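Local coordinates for mitogen activated protein kinase, putative (Leishmania donovani, PDB 4QNY) that probably phosphorylates serine or threonine residues of protein substrates as a mitogen-activated protein kinase, using ATP and magnesium, at residues A[230-235]-A[259-264]. Sequence-based numbering, arbitrary orientation. Where two conformers were deposited one is given.
Sequences DRVNQL and QKYLKK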
loop_
_atom_site.group_PDB
_atom_site.type_symbol
_atom_site.label_atom_id
_atom_site.label_comp_id
_atom_site.label_asym_id
_atom_site.label_seq_id
_atom_site.Cartn_x
_atom_site.Cartn_y
_atom_site.Cartn_z
ATOM N N ASP A 230 7.102 8.493 -16.621
ATOM C CA ASP A 230 8.454 8.193 -16.164
ATOM C C ASP A 230 8.779 9.068 -14.959
ATOM O O ASP A 230 7.927 9.827 -14.497
ATOM C CB ASP A 230 9.474 8.405 -17.286
ATOM C CG ASP A 230 9.338 9.758 -17.955
ATOM O OD1 ASP A 230 9.935 10.735 -17.454
ATOM O OD2 ASP A 230 8.638 9.846 -18.986
ATOM N N ARG A 231 10.005 8.964 -14.453
ATOM C CA ARG A 231 10.387 9.662 -13.229
ATOM C C ARG A 231 10.307 11.182 -13.354
ATOM O O ARG A 231 9.644 11.838 -12.552
ATOM C CB ARG A 231 11.799 9.262 -12.804
ATOM C CG ARG A 231 12.310 10.028 -11.594
ATOM C CD ARG A 231 13.451 9.290 -10.919
ATOM N NE ARG A 231 13.023 7.987 -10.419
ATOM C CZ ARG A 231 13.852 7.045 -9.983
ATOM N NH1 ARG A 231 13.373 5.888 -9.547
ATOM N NH2 ARG A 231 15.160 7.257 -9.986
ATOM N N VAL A 232 10.989 11.736 -14.350
ATOM C CA VAL A 232 10.973 13.178 -14.571
ATOM C C VAL A 232 9.557 13.661 -14.863
ATOM O O VAL A 232 9.121 14.689 -14.344
ATOM C CB VAL A 232 11.910 13.586 -15.727
ATOM C CG1 VAL A 232 11.738 15.062 -16.064
ATOM C CG2 VAL A 232 13.354 13.283 -15.364
ATOM N N ASN A 233 8.836 12.902 -15.683
ATOM C CA ASN A 233 7.457 13.237 -16.016
ATOM C C ASN A 233 6.549 13.182 -14.791
ATOM O O ASN A 233 5.568 13.919 -14.703
ATOM C CB ASN A 233 6.929 12.302 -17.105
ATOM C CG ASN A 233 5.560 12.713 -17.613
ATOM O OD1 ASN A 233 4.599 11.947 -17.532
ATOM N ND2 ASN A 233 5.464 13.930 -18.133
ATOM N N GLN A 234 6.884 12.306 -13.847
ATOM C CA GLN A 234 6.137 12.206 -12.599
ATOM C C GLN A 234 6.292 13.488 -11.787
ATOM O O GLN A 234 5.326 13.991 -11.213
ATOM C CB GLN A 234 6.602 10.998 -11.782
ATOM C CG GLN A 234 5.868 10.811 -10.462
ATOM C CD GLN A 234 4.405 10.458 -10.648
ATOM O OE1 GLN A 234 4.026 9.826 -11.634
ATOM N NE2 GLN A 234 3.573 10.867 -9.697
ATOM N N LEU A 235 7.512 14.013 -11.750
ATOM C CA LEU A 235 7.784 15.264 -11.050
ATOM C C LEU A 235 7.047 16.422 -11.710
ATOM O O LEU A 235 6.528 17.306 -11.030
ATOM C CB LEU A 235 9.287 15.549 -11.012
ATOM C CG LEU A 235 9.695 16.825 -10.274
ATOM C CD1 LEU A 235 9.292 16.752 -8.809
ATOM C CD2 LEU A 235 11.188 17.081 -10.410
ATOM N N GLN A 259 17.039 18.812 -8.119
ATOM C CA GLN A 259 16.837 20.190 -7.691
ATOM C C GLN A 259 17.159 21.161 -8.821
ATOM O O GLN A 259 16.489 22.178 -8.988
ATOM C CB GLN A 259 17.697 20.503 -6.466
ATOM C CG GLN A 259 17.326 19.704 -5.233
ATOM C CD GLN A 259 18.333 19.859 -4.114
ATOM O OE1 GLN A 259 19.346 20.541 -4.266
ATOM N NE2 GLN A 259 18.060 19.224 -2.981
ATOM N N LYS A 260 18.189 20.834 -9.595
ATOM C CA LYS A 260 18.611 21.675 -10.710
ATOM C C LYS A 260 17.536 21.742 -11.791
ATOM O O LYS A 260 17.253 22.812 -12.330
ATOM C CB LYS A 260 19.922 21.157 -11.304
ATOM N N TYR A 261 16.942 20.594 -12.100
ATOM C CA TYR A 261 15.891 20.523 -13.108
ATOM C C TYR A 261 14.644 21.282 -12.668
ATOM O O TYR A 261 13.990 21.943 -13.476
ATOM C CB TYR A 261 15.535 19.064 -13.409
ATOM C CG TYR A 261 14.321 18.904 -14.296
ATOM C CD1 TYR A 261 14.419 19.061 -15.673
ATOM C CD2 TYR A 261 13.077 18.592 -13.760
ATOM C CE1 TYR A 261 13.313 18.916 -16.491
ATOM C CE2 TYR A 261 11.966 18.445 -14.569
ATOM C CZ TYR A 261 12.090 18.608 -15.933
ATOM O OH TYR A 261 10.986 18.463 -16.741
ATOM N N LEU A 262 14.321 21.181 -11.383
ATOM C CA LEU A 262 13.119 21.802 -10.841
ATOM C C LEU A 262 13.220 23.326 -10.851
ATOM O O LEU A 262 12.213 24.023 -10.970
ATOM C CB LEU A 262 12.858 21.295 -9.420
ATOM C CG LEU A 262 11.562 21.738 -8.738
ATOM C CD1 LEU A 262 10.368 21.501 -9.648
ATOM C CD2 LEU A 262 11.383 21.008 -7.416
ATOM N N LYS A 263 14.442 23.836 -10.735
ATOM C CA LYS A 263 14.666 25.278 -10.709
ATOM C C LYS A 263 14.594 25.898 -12.102
ATOM O O LYS A 263 14.126 27.025 -12.260
ATOM C CB LYS A 263 16.016 25.593 -10.062
ATOM C CG LYS A 263 16.055 25.330 -8.566
ATOM C CD LYS A 263 17.465 25.456 -8.015
ATOM C CE LYS A 263 17.506 25.128 -6.531
ATOM N NZ LYS A 263 18.900 25.084 -6.006
ATOM N N LYS A 264 15.064 25.161 -13.105
ATOM C CA LYS A 264 15.029 25.631 -14.488
ATOM C C LYS A 264 13.621 25.553 -15.068
ATOM O O LYS A 264 13.346 26.111 -16.131
ATOM C CB LYS A 264 15.992 24.821 -15.362
ATOM C CG LYS A 264 17.455 25.213 -15.225
ATOM C CD LYS A 264 18.318 24.482 -16.244
ATOM C CE LYS A 264 17.966 24.887 -17.669
ATOM N NZ LYS A 264 18.325 26.303 -17.956
#
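Tyr261 reaches from helix 256-264 to pack against Val232 and Leu235 near the N-terminal end of helix 231-242, a small, partly buried apolar contact between two helices of the kinase C-lobe. The two segments bury 175 Å² between them, both sides summed. With Val232 CA 9.0 Å from Tyr261 CA, the ring fills the space between the helices together with the side chains of Val232 and Leu235, whose CB atoms point toward the other helix. CG anti to the backbone N (chi1 172°) extends the tyrosine ring toward helix 231-242, putting its hydroxyl end at Val232. Val232 CG1 meets that end obliquely, 3.5 Å from Tyr261 OH and 3.6 Å from Tyr261 CZ. Leu235 comes instead to the ring edge nearer the tyrosine backbone, its CD2 lying close to the ring plane and 4.1 Å from Tyr261 CD2. The hydroxyl is also hydrogen-bonded to Asp236 OD1, so the same helix holds both the ring and its polar end. By topology and sequence, helix 231-242 is αG of the protein kinase fold and helix 256-264 belongs to the MAP kinase insert between αG and αH, which this contact packs against αG; the centre of the contact lies about 25 Å from the centre of the chain. Asp230 N-caps αG: its OD1 accepts from Asn233 N at 3.0 Å, with the donor 50° out of the carboxylate plane. A salt bridge from Arg231 NE to OD1 of Asp184, in the Thr-Asp-Tyr sequence, ties the start of αG to the activation segment, while Leu235 also packs on Met198 and on Val197 of helix 194-197.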